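Local coordinates for protein mannan endo-1,4-beta-mannosidase (Cryptopygus antarcticus, PDB 4OOU) that hydrolyses internal beta-1,4 linkages in the backbones of mannans, releasing mostly mannobiose and mannotriose from short oligosaccharides, at residues 81-86 with 339-344; 186-191 with 200-205; 206-211 with 241-246; 343-346 with 352-355. All coordinates share one frame; numbering follows the deposited sequence.

Overall arrangement
The four contacts lie around the catalytic barrel of this glycoside hydrolase family 5 enzyme. Interaction 1 joins strands 79-86 and 337-340, both neighbours of strand 35-43 in the barrel sheet. Interactions 2 and 3 come from the chain between those strands: the loop before helix 215-232 folds on itself at 186-191 with 200-205, then reaches the loop after strand 238-241. Their centres are about 9 Å apart and they touch. Interactions 1 and 3, about 17 Å between centres but about 4 Å between nearest atoms, both place substrate-binding tryptophans around the active site. Interaction 4 shares Phe-343 and Asn-344 with interaction 1 and leads into the last helix; its centre is about 33 Å from that of interaction 2.

Interaction 1: 81-86 with 339-344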
loop_
_atom_site.group_PDB
_atom_site.type_symbol
_atom_site.label_atom_id
_atom_site.label_comp_id
_atom_site.label_asym_id
_atom_site.label_seq_id
_atom_site.Cartn_x
_atom_site.Cartn_y
_atom_site.Cartn_z
ATOM N N ARG A 81 1.129 6.975 -2.980
ATOM C CA ARG A 81 1.709 5.747 -2.425
ATOM C C ARG A 81 3.203 5.749 -2.807
ATOM O O ARG A 81 3.582 5.940 -3.991
ATOM C CB ARG A 81 0.997 4.544 -3.006
ATOM C CG ARG A 81 1.329 3.173 -2.440
ATOM C CD ARG A 81 0.535 2.135 -3.207
ATOM N NE ARG A 81 0.778 0.773 -2.779
ATOM C CZ ARG A 81 1.323 -0.194 -3.513
ATOM N NH1 ARG A 81 1.741 0.029 -4.768
ATOM N NH2 ARG A 81 1.432 -1.411 -2.995
ATOM N N VAL A 82 4.052 5.567 -1.793
ATOM C CA VAL A 82 5.475 5.724 -1.989
ATOM C C VAL A 82 6.236 4.717 -1.155
ATOM O O VAL A 82 5.889 4.466 -0.017
ATOM C CB VAL A 82 5.908 7.166 -1.672
ATOM C CG1 VAL A 82 5.381 7.604 -0.330
ATOM C CG2 VAL A 82 7.432 7.316 -1.743
ATOM N N TRP A 83 7.271 4.141 -1.766
ATOM C CA TRP A 83 7.950 2.955 -1.273
ATOM C C TRP A 83 9.168 3.337 -0.421
ATOM O O TRP A 83 9.860 4.308 -0.732
ATOM C CB TRP A 83 8.371 2.101 -2.471
ATOM C CG TRP A 83 7.247 1.394 -3.203
ATOM C CD1 TRP A 83 5.933 1.764 -3.286
ATOM C CD2 TRP A 83 7.362 0.201 -3.968
ATOM N NE1 TRP A 83 5.230 0.860 -4.025
ATOM C CE2 TRP A 83 6.087 -0.104 -4.461
ATOM C CE3 TRP A 83 8.423 -0.645 -4.272
ATOM C CZ2 TRP A 83 5.845 -1.217 -5.226
ATOM C CZ3 TRP A 83 8.185 -1.752 -5.031
ATOM C CH2 TRP A 83 6.912 -2.033 -5.504
ATOM N N VAL A 84 9.421 2.568 0.644
ATOM C CA VAL A 84 10.486 2.878 1.621
ATOM C C VAL A 84 11.656 1.867 1.690
ATOM O O VAL A 84 12.710 2.102 1.079
ATOM C CB VAL A 84 9.918 3.149 3.043
ATOM C CG1 VAL A 84 10.997 3.799 3.919
ATOM C CG2 VAL A 84 8.701 4.059 2.961
ATOM N N HIS A 85 11.540 0.784 2.449
ATOM C CA HIS A 85 12.679 -0.134 2.501
ATOM C C HIS A 85 12.938 -0.780 1.120
ATOM O O HIS A 85 14.094 -0.838 0.656
ATOM C CB HIS A 85 12.498 -1.220 3.552
ATOM C CG HIS A 85 12.132 -0.696 4.892
ATOM N ND1 HIS A 85 12.576 0.523 5.356
ATOM C CD2 HIS A 85 11.366 -1.221 5.874
ATOM C CE1 HIS A 85 12.067 0.745 6.556
ATOM N NE2 HIS A 85 11.342 -0.306 6.898
ATOM N N VAL A 86 11.863 -1.232 0.475
ATOM C CA VAL A 86 11.946 -1.871 -0.858
ATOM C C VAL A 86 12.698 -3.203 -0.760
ATOM O O VAL A 86 12.106 -4.190 -0.329
ATOM C CB VAL A 86 12.521 -0.916 -1.941
ATOM C CG1 VAL A 86 12.411 -1.506 -3.339
ATOM C CG2 VAL A 86 11.787 0.422 -1.901
ATOM N N LEU A 339 -5.558 4.467 -7.604
ATOM C CA LEU A 339 -4.184 4.993 -7.654
ATOM C C LEU A 339 -3.473 4.472 -8.873
ATOM O O LEU A 339 -3.360 3.260 -9.045
ATOM C CB LEU A 339 -3.404 4.531 -6.407
ATOM C CG LEU A 339 -3.254 5.409 -5.162
ATOM C CD1 LEU A 339 -4.494 6.202 -4.857
ATOM C CD2 LEU A 339 -2.906 4.543 -3.978
ATOM N N THR A 340 -2.973 5.376 -9.699
ATOM C CA THR A 340 -2.352 4.996 -10.966
ATOM C C THR A 340 -0.941 4.532 -10.720
ATOM O O THR A 340 -0.375 4.798 -9.661
ATOM C CB THR A 340 -2.336 6.169 -11.988
ATOM O OG1 THR A 340 -1.812 7.366 -11.368
ATOM C CG2 THR A 340 -3.747 6.450 -12.502
ATOM N N TRP A 341 -0.398 3.828 -11.698
ATOM C CA TRP A 341 0.980 3.408 -11.674
ATOM C C TRP A 341 1.682 3.923 -12.959
ATOM O O TRP A 341 1.182 3.653 -14.030
ATOM C CB TRP A 341 1.067 1.872 -11.613
ATOM C CG TRP A 341 2.488 1.420 -11.514
ATOM C CD1 TRP A 341 3.338 1.211 -12.544
ATOM C CD2 TRP A 341 3.248 1.202 -10.314
ATOM N NE1 TRP A 341 4.586 0.881 -12.073
ATOM C CE2 TRP A 341 4.552 0.859 -10.706
ATOM C CE3 TRP A 341 2.946 1.246 -8.952
ATOM C CZ2 TRP A 341 5.552 0.552 -9.787
ATOM C CZ3 TRP A 341 3.937 0.957 -8.040
ATOM C CH2 TRP A 341 5.228 0.607 -8.460
ATOM N N GLN A 342 2.784 4.686 -12.883
ATOM C CA GLN A 342 3.280 5.363 -11.652
ATOM C C GLN A 342 3.907 6.664 -12.118
ATOM O O GLN A 342 4.214 6.819 -13.316
ATOM C CB GLN A 342 4.339 4.535 -10.942
ATOM C CG GLN A 342 5.649 4.474 -11.720
ATOM C CD GLN A 342 6.688 3.521 -11.160
ATOM O OE1 GLN A 342 7.411 2.858 -11.919
ATOM N NE2 GLN A 342 6.799 3.464 -9.836
ATOM N N PHE A 343 4.143 7.582 -11.197
ATOM C CA PHE A 343 4.415 8.961 -11.603
ATOM C C PHE A 343 5.766 9.127 -12.292
ATOM O O PHE A 343 5.886 9.870 -13.275
ATOM C CB PHE A 343 4.294 9.921 -10.428
ATOM C CG PHE A 343 3.585 11.186 -10.778
ATOM C CD1 PHE A 343 2.273 11.147 -11.237
ATOM C CD2 PHE A 343 4.227 12.427 -10.666
ATOM C CE1 PHE A 343 1.609 12.322 -11.567
ATOM C CE2 PHE A 343 3.571 13.602 -10.999
ATOM C CZ PHE A 343 2.262 13.547 -11.459
ATOM N N ASN A 344 6.781 8.424 -11.817
ATOM C CA ASN A 344 8.086 8.492 -12.485
ATOM C C ASN A 344 8.128 7.878 -13.916
ATOM O O ASN A 344 9.175 7.932 -14.570
ATOM C CB ASN A 344 9.132 7.832 -11.614
ATOM C CG ASN A 344 8.989 6.345 -11.591
ATOM O OD1 ASN A 344 8.585 5.746 -12.588
ATOM N ND2 ASN A 344 9.335 5.731 -10.464
#
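Leu-339 and Arg-81 meet inside the TIM barrel, on strands 337-340 and 79-86, which lie to either side of strand 35-43 and so touch through side chains alone. CD2 of Leu-339 packs 4.0 Å from CB of Arg-81, at the root of a side chain that then runs extended from CG to NE. Its guanidinium ends among Glu-177, Asn-180, Asn-43 and the probable nucleophile Glu-312, with salt bridges to both glutamates.

Two residues on comes Trp-341, whose CG stands anti to the backbone N (chi1 -177°), bringing the ring end nearer to 81-86 than the CB direction suggests. Its six-membered ring meets that of Trp-83 at an oblique 57°, and CH2 of Trp-341 comes 3.8 Å from CZ2 of Trp-83. CZ3 of Trp-341 meets NH1 of Arg-81 edge-on at 4.0 Å; the same NH1 lies at the edge of the Trp-83 ring, in its plane. Both tryptophans bind substrate, and a Tris molecule, probably from the crystallisation liquor, lies beside Trp-341. With an alanine in place of this indole, Trp-83 would probably lose its aromatic neighbour and Arg-81 NH1 one of its two ring edges. Across a cis peptide bond, CB of Gln-342 lies over one face of the Trp-341 indole, 3.5 Å above its plane.

Interaction 2: 186-191 with 200-205; sequences LQPGSD and TLAAQG
Leu-186 and Leu-201 touch through one methyl each, CD1 of Leu-186 lying 3.8 Å from CD1 of Leu-201. The two side chains cross at about a right angle, so the meeting is confined to their ends. Leu-186 gets there with CG anti to its backbone N (chi1 -173°), whereas Leu-201 carries its CG beside the backbone N. Next to this buried pair, the ring of Pro-188 lies against Ala-202, in the middle of the opposite coil: CG of Pro-188 is 4.1 Å from the backbone N of Ala-202 and 4.2 Å from the CB of that residue.

Leu-201 and Ala-202 themselves belong to a short run of helical backbone angles, 200-204. The amide N of Gly-205 bonds to O of Ala-202 at 2.8 Å, and weaker bonds from Gln-204 and Gly-205 return to O of Leu-201. On the 186-191 side, Gly-189 is tied to Thr-198 through backbone and hydroxyl, while Pro-188 also packs on Thr-198 and Lys-211.

The whole arrangement is a fold of the long loop between strand 179-180 and helix 215-232. It brings together the stretches that carry Gln-187 and Gln-204, both substrate-binding, although neither glutamine touches the opposite segment. Made by methyl groups, a proline ring and an alanine, the contact rests on van der Waals packing; hydrogen bonds around it and the Cys-195 to Cys-262 disulfide add firmer ties.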
loop_
_atom_site.group_PDB
_atom_site.type_symbol
_atom_site.label_atom_id
_atom_site.label_comp_id
_atom_site.label_asym_id
_atom_site.label_seq_id
_atom_site.Cartn_x
_atom_site.Cartn_y
_atom_site.Cartn_z
ATOM N N LEU A 186 5.804 -15.537 -3.285
ATOM C CA LEU A 186 5.014 -16.584 -2.649
ATOM C C LEU A 186 5.496 -17.931 -3.157
ATOM O O LEU A 186 5.879 -18.017 -4.298
ATOM C CB LEU A 186 3.545 -16.385 -3.026
ATOM C CG LEU A 186 2.358 -17.174 -2.460
ATOM C CD1 LEU A 186 1.387 -17.548 -3.578
ATOM C CD2 LEU A 186 2.750 -18.406 -1.663
ATOM N N GLN A 187 5.486 -18.950 -2.292
ATOM C CA GLN A 187 5.754 -20.362 -2.656
ATOM C C GLN A 187 4.439 -21.144 -2.609
ATOM O O GLN A 187 3.985 -21.547 -1.532
ATOM C CB GLN A 187 6.761 -20.983 -1.669
ATOM C CG GLN A 187 7.156 -22.432 -1.928
ATOM C CD GLN A 187 8.121 -22.934 -0.877
ATOM O OE1 GLN A 187 7.754 -23.132 0.263
ATOM N NE2 GLN A 187 9.358 -23.131 -1.258
ATOM N N PRO A 188 3.797 -21.334 -3.767
ATOM C CA PRO A 188 2.472 -21.948 -3.704
ATOM C C PRO A 188 2.514 -23.446 -3.363
ATOM O O PRO A 188 3.520 -24.104 -3.619
ATOM C CB PRO A 188 1.888 -21.698 -5.118
ATOM C CG PRO A 188 2.794 -20.711 -5.779
ATOM C CD PRO A 188 4.134 -20.887 -5.126
ATOM N N GLY A 189 1.412 -23.954 -2.813
ATOM C CA GLY A 189 1.314 -25.321 -2.336
ATOM C C GLY A 189 0.061 -25.545 -1.499
ATOM O O GLY A 189 -0.582 -24.598 -1.060
ATOM N N SER A 190 -0.275 -26.814 -1.264
ATOM C CA SER A 190 -1.472 -27.182 -0.500
ATOM C C SER A 190 -1.295 -27.067 1.026
ATOM O O SER A 190 -0.171 -26.942 1.503
ATOM C CB SER A 190 -1.828 -28.607 -0.870
ATOM O OG SER A 190 -1.177 -28.913 -2.083
ATOM N N ASP A 191 -2.413 -27.111 1.765
ATOM C CA ASP A 191 -2.435 -27.104 3.240
ATOM C C ASP A 191 -3.892 -27.229 3.687
ATOM O O ASP A 191 -4.761 -26.562 3.123
ATOM C CB ASP A 191 -1.831 -25.809 3.776
ATOM C CG ASP A 191 -1.652 -25.807 5.279
ATOM O OD1 ASP A 191 -2.614 -25.435 6.000
ATOM O OD2 ASP A 191 -0.526 -26.128 5.736
ATOM N N THR A 200 -4.058 -23.093 -6.352
ATOM C CA THR A 200 -4.557 -22.527 -7.603
ATOM C C THR A 200 -3.671 -21.426 -8.203
ATOM O O THR A 200 -3.894 -21.023 -9.322
ATOM C CB THR A 200 -5.949 -21.930 -7.382
ATOM O OG1 THR A 200 -5.825 -20.841 -6.467
ATOM C CG2 THR A 200 -6.880 -22.999 -6.793
ATOM N N LEU A 201 -2.672 -20.936 -7.474
ATOM C CA LEU A 201 -2.072 -19.640 -7.840
ATOM C C LEU A 201 -0.917 -19.780 -8.806
ATOM O O LEU A 201 -0.739 -18.937 -9.697
ATOM C CB LEU A 201 -1.651 -18.852 -6.590
ATOM C CG LEU A 201 -2.748 -18.681 -5.526
ATOM C CD1 LEU A 201 -2.313 -17.685 -4.450
ATOM C CD2 LEU A 201 -4.074 -18.177 -6.086
ATOM N N ALA A 202 -0.151 -20.853 -8.652
ATOM C CA ALA A 202 0.989 -21.082 -9.519
ATOM C C ALA A 202 0.597 -20.843 -10.988
ATOM O O ALA A 202 1.225 -20.023 -11.669
ATOM C CB ALA A 202 1.528 -22.487 -9.322
ATOM N N ALA A 203 -0.452 -21.521 -11.461
ATOM C CA ALA A 203 -0.869 -21.378 -12.870
ATOM C C ALA A 203 -1.536 -20.011 -13.138
ATOM O O ALA A 203 -1.670 -19.578 -14.273
ATOM C CB ALA A 203 -1.784 -22.525 -13.296
ATOM N N GLN A 204 -1.951 -19.322 -12.092
ATOM C CA GLN A 204 -2.372 -17.939 -12.266
ATOM C C GLN A 204 -1.156 -16.985 -12.346
ATOM O O GLN A 204 -1.325 -15.817 -12.639
ATOM C CB GLN A 204 -3.339 -17.528 -11.149
ATOM C CG GLN A 204 -4.563 -18.436 -11.015
ATOM C CD GLN A 204 -5.586 -18.263 -12.133
ATOM O OE1 GLN A 204 -5.301 -17.715 -13.216
ATOM N NE2 GLN A 204 -6.799 -18.733 -11.870
ATOM N N GLY A 205 0.054 -17.493 -12.083
ATOM C CA GLY A 205 1.300 -16.770 -12.344
ATOM C C GLY A 205 2.034 -16.224 -11.125
ATOM O O GLY A 205 3.051 -15.548 -11.286
#

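Interaction 3: 206-211 with 241-246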
loop_
_atom_site.group_PDB
_atom_site.type_symbol
_atom_site.label_atom_id
_atom_site.label_comp_id
_atom_site.label_asym_id
_atom_site.label_seq_id
_atom_site.Cartn_x
_atom_site.Cartn_y
_atom_site.Cartn_z
ATOM N N ALA A 206 1.541 -16.511 -9.916
ATOM C CA ALA A 206 2.245 -16.120 -8.702
ATOM C C ALA A 206 3.593 -16.811 -8.693
ATOM O O ALA A 206 3.795 -17.792 -9.426
ATOM C CB ALA A 206 1.457 -16.493 -7.456
ATOM N N GLY A 207 4.504 -16.304 -7.861
ATOM C CA GLY A 207 5.849 -16.863 -7.729
ATOM C C GLY A 207 6.823 -16.262 -8.712
ATOM O O GLY A 207 7.950 -16.715 -8.812
ATOM N N TRP A 208 6.408 -15.231 -9.437
ATOM C CA TRP A 208 7.210 -14.716 -10.559
ATOM C C TRP A 208 8.563 -14.123 -10.086
ATOM O O TRP A 208 9.552 -14.058 -10.862
ATOM C CB TRP A 208 6.391 -13.699 -11.399
ATOM C CG TRP A 208 6.206 -12.330 -10.799
ATOM C CD1 TRP A 208 7.032 -11.246 -10.947
ATOM C CD2 TRP A 208 5.127 -11.889 -9.974
ATOM N NE1 TRP A 208 6.536 -10.174 -10.247
ATOM C CE2 TRP A 208 5.372 -10.543 -9.645
ATOM C CE3 TRP A 208 3.990 -12.503 -9.470
ATOM C CZ2 TRP A 208 4.520 -9.803 -8.838
ATOM C CZ3 TRP A 208 3.130 -11.756 -8.663
ATOM C CH2 TRP A 208 3.403 -10.424 -8.362
ATOM N N GLY A 209 8.593 -13.695 -8.819
ATOM C CA GLY A 209 9.818 -13.205 -8.215
ATOM C C GLY A 209 10.665 -14.310 -7.624
ATOM O O GLY A 209 11.664 -14.058 -6.979
ATOM N N GLY A 210 10.302 -15.544 -7.891
ATOM C CA GLY A 210 10.948 -16.667 -7.262
ATOM C C GLY A 210 10.088 -17.119 -6.084
ATOM O O GLY A 210 9.508 -16.295 -5.366
ATOM N N LYS A 211 10.032 -18.431 -5.878
ATOM C CA LYS A 211 9.104 -19.011 -4.941
ATOM C C LYS A 211 9.769 -19.195 -3.595
ATOM O O LYS A 211 10.227 -20.281 -3.283
ATOM C CB LYS A 211 8.551 -20.330 -5.506
ATOM C CG LYS A 211 7.477 -20.110 -6.583
ATOM C CD LYS A 211 7.491 -21.146 -7.714
ATOM C CE LYS A 211 6.104 -21.313 -8.333
ATOM N NZ LYS A 211 5.936 -22.485 -9.229
ATOM N N GLY A 241 -1.039 -4.722 -0.325
ATOM C CA GLY A 241 -1.525 -4.524 -1.694
ATOM C C GLY A 241 -1.273 -5.771 -2.533
ATOM O O GLY A 241 -0.147 -6.014 -2.974
ATOM N N SER A 242 -2.304 -6.581 -2.715
ATOM C CA SER A 242 -2.146 -7.776 -3.534
ATOM C C SER A 242 -2.016 -7.461 -5.001
ATOM O O SER A 242 -2.509 -6.426 -5.486
ATOM C CB SER A 242 -3.284 -8.757 -3.326
ATOM O OG SER A 242 -3.056 -9.457 -2.111
ATOM N N TRP A 243 -1.364 -8.374 -5.710
ATOM C CA TRP A 243 -1.134 -8.184 -7.146
ATOM C C TRP A 243 -2.397 -8.240 -7.981
ATOM O O TRP A 243 -2.405 -7.706 -9.064
ATOM C CB TRP A 243 -0.058 -9.147 -7.657
ATOM C CG TRP A 243 -0.385 -10.183 -8.649
ATOM C CD1 TRP A 243 -0.016 -10.192 -9.983
ATOM C CD2 TRP A 243 -0.981 -11.456 -8.393
ATOM N NE1 TRP A 243 -0.392 -11.390 -10.569
ATOM C CE2 TRP A 243 -0.978 -12.181 -9.618
ATOM C CE3 TRP A 243 -1.523 -12.056 -7.257
ATOM C CZ2 TRP A 243 -1.508 -13.455 -9.732
ATOM C CZ3 TRP A 243 -2.065 -13.333 -7.378
ATOM C CH2 TRP A 243 -2.053 -14.016 -8.616
ATOM N N SER A 244 -3.466 -8.823 -7.430
ATOM C CA SER A 244 -4.693 -9.149 -8.167
ATOM C C SER A 244 -5.837 -9.296 -7.202
ATOM O O SER A 244 -5.619 -9.544 -6.024
ATOM C CB SER A 244 -4.522 -10.520 -8.799
ATOM O OG SER A 244 -5.554 -10.775 -9.698
ATOM N N GLU A 245 -7.055 -9.204 -7.719
ATOM C CA GLU A 245 -8.283 -9.546 -6.972
ATOM C C GLU A 245 -8.271 -10.943 -6.306
ATOM O O GLU A 245 -8.848 -11.106 -5.214
ATOM C CB GLU A 245 -9.488 -9.420 -7.916
ATOM C CG GLU A 245 -9.568 -10.474 -9.032
ATOM C CD GLU A 245 -8.807 -10.151 -10.308
ATOM O OE1 GLU A 245 -8.176 -9.074 -10.456
ATOM O OE2 GLU A 245 -8.844 -11.028 -11.203
ATOM N N LEU A 246 -7.584 -11.905 -6.965
ATOM C CA LEU A 246 -7.580 -13.363 -6.649
ATOM C C LEU A 246 -7.347 -13.795 -5.211
ATOM O O LEU A 246 -7.631 -14.954 -4.819
ATOM C CB LEU A 246 -6.491 -14.059 -7.472
ATOM C CG LEU A 246 -6.745 -14.561 -8.906
ATOM C CD1 LEU A 246 -8.071 -14.170 -9.533
ATOM C CD2 LEU A 246 -5.610 -14.117 -9.815
#
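Trp-208 holds its CG between the backbone N and the carbonyl carbon (chi1 75°), and Trp-243 has an unusual chi1 of 116°; with these turns the two indoles slide past each other in opposite directions, and the benzo end of Trp-208 reaches over one face of Trp-243. CZ3 of Trp-208 lies 3.8 Å from CD1 of Trp-243, while CH2 of Trp-208 approaches CB of Trp-243 at the same distance. The six-membered ring of Trp-208 and the five-membered ring of Trp-243 are 4.8 Å apart between centroids, their planes inclined at 41°. CB of Ser-244 occupies the opposite face of Trp-243, and CB of Ala-206 adds a looser contact, 4.4 Å from CH2 of that indole.

The backbone of Trp-208 is set by a type I turn from Gly-207 to Gly-210, closed by a 2.8 Å bond from N of Gly-210 to O of Gly-207. Glu-183 accepts a bond from the backbone N of Trp-243. Replacing Trp-243 by alanine would probably leave the benzo end of Trp-208 without its support and free that ring to shift.

Both indoles bind substrate and also touch Glu-181, the probable acid/base. Their meeting is apolar and oblique, setting two substrate-binding rings against each other by shape alone.

Interaction 4: 343-346 with 352-355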
loop_
_atom_site.group_PDB
_atom_site.type_symbol
_atom_site.label_atom_id
_atom_site.label_comp_id
_atom_site.label_asym_id
_atom_site.label_seq_id
_atom_site.Cartn_x
_atom_site.Cartn_y
_atom_site.Cartn_z
ATOM N N PHE A 343 4.143 7.582 -11.197
ATOM C CA PHE A 343 4.415 8.961 -11.603
ATOM C C PHE A 343 5.766 9.127 -12.292
ATOM O O PHE A 343 5.886 9.870 -13.275
ATOM C CB PHE A 343 4.294 9.921 -10.428
ATOM C CG PHE A 343 3.585 11.186 -10.778
ATOM C CD1 PHE A 343 2.273 11.147 -11.237
ATOM C CD2 PHE A 343 4.227 12.427 -10.666
ATOM C CE1 PHE A 343 1.609 12.322 -11.567
ATOM C CE2 PHE A 343 3.571 13.602 -10.999
ATOM C CZ PHE A 343 2.262 13.547 -11.459
ATOM N N ASN A 344 6.781 8.424 -11.817
ATOM C CA ASN A 344 8.086 8.492 -12.485
ATOM C C ASN A 344 8.128 7.878 -13.916
ATOM O O ASN A 344 9.175 7.932 -14.570
ATOM C CB ASN A 344 9.132 7.832 -11.614
ATOM C CG ASN A 344 8.989 6.345 -11.591
ATOM O OD1 ASN A 344 8.585 5.746 -12.588
ATOM N ND2 ASN A 344 9.335 5.731 -10.464
ATOM N N SER A 345 7.018 7.249 -14.338
ATOM C CA SER A 345 6.726 6.908 -15.739
ATOM C C SER A 345 7.527 5.713 -16.237
ATOM O O SER A 345 7.510 5.407 -17.427
ATOM C CB SER A 345 6.929 8.115 -16.684
ATOM O OG SER A 345 5.976 9.143 -16.443
ATOM N N GLY A 346 8.193 5.020 -15.325
ATOM C CA GLY A 346 9.097 3.961 -15.696
ATOM C C GLY A 346 8.555 2.563 -15.512
ATOM O O GLY A 346 7.870 2.251 -14.529
ATOM N N THR A 352 1.821 7.816 -18.218
ATOM C CA THR A 352 2.491 9.091 -18.325
ATOM C C THR A 352 2.210 9.911 -17.076
ATOM O O THR A 352 1.062 9.944 -16.672
ATOM C CB THR A 352 1.853 9.729 -19.555
ATOM O OG1 THR A 352 2.623 9.336 -20.684
ATOM C CG2 THR A 352 1.814 11.150 -19.507
ATOM N N TYR A 353 3.180 10.594 -16.467
ATOM C CA TYR A 353 2.796 11.504 -15.343
ATOM C C TYR A 353 1.698 12.494 -15.757
ATOM O O TYR A 353 0.892 12.955 -14.955
ATOM C CB TYR A 353 3.994 12.266 -14.736
ATOM C CG TYR A 353 4.539 13.431 -15.554
ATOM C CD1 TYR A 353 3.833 14.638 -15.670
ATOM C CD2 TYR A 353 5.775 13.347 -16.160
ATOM C CE1 TYR A 353 4.331 15.706 -16.412
ATOM C CE2 TYR A 353 6.282 14.404 -16.920
ATOM C CZ TYR A 353 5.569 15.583 -17.047
ATOM O OH TYR A 353 6.125 16.620 -17.793
ATOM N N SER A 354 1.697 12.847 -17.026
ATOM C CA SER A 354 0.727 13.784 -17.561
ATOM C C SER A 354 -0.733 13.326 -17.557
ATOM O O SER A 354 -1.633 14.041 -17.122
ATOM C CB SER A 354 1.134 14.196 -18.982
ATOM O OG SER A 354 1.679 15.479 -18.931
ATOM N N ASN A 355 -1.019 12.173 -18.100
ATOM C CA ASN A 355 -2.393 11.852 -18.157
ATOM C C ASN A 355 -2.785 11.154 -16.847
ATOM O O ASN A 355 -3.939 11.170 -16.462
ATOM C CB ASN A 355 -2.787 11.208 -19.522
ATOM C CG ASN A 355 -2.850 9.703 -19.501
ATOM O OD1 ASN A 355 -3.851 9.145 -19.852
ATOM N ND2 ASN A 355 -1.775 9.059 -19.163
#
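Phe-343 and Tyr-353 provide the apolar part of this contact. CB of Tyr-353 stands almost exactly above the centre of the Phe-343 ring, 3.8 Å from its centroid and 4° off the ring normal, a CH-pi interaction made by the methylene and not by the tyrosine ring. Tyr-353 has its CG between the backbone N and the carbonyl carbon (chi1 76°), and its phenol leads away from the other segment; the two rings stand oblique to each other, with centroids 6.0 Å apart.

The polar part runs through the hydroxyl of Ser-345. Its OG sits beside its own backbone N (chi1 -67°) and accepts a bent bond from N of Tyr-353, at 3.2 Å with an angle of 141° at the hydrogen. The same hydroxyl donates to O of Phe-343 at 3.3 Å, approaching from above the carbonyl plane. One side-chain oxygen thereby links the turn to an amide in the first turn of the helix, next to Thr-352, which occupies the N-cap position without making a capping bond through its side chain.

Within the turn, OD1 of Asn-344 accepts from N of Gly-346 at 2.9 Å, nearly in line with the side-chain C=O. This Asx turn leads into residues 346-350, which are thought to take part in stabilising the transition state.

In the fold, the contact joins the early part of the loop after strand 337-340 to the start of helix 353-361. Phe-343 also packs on Gln-356 and Met-357 of that helix and meets Trp-68 of helix 58-74 edge-to-face, while its backbone bonds to Asn-43 on strand 35-43.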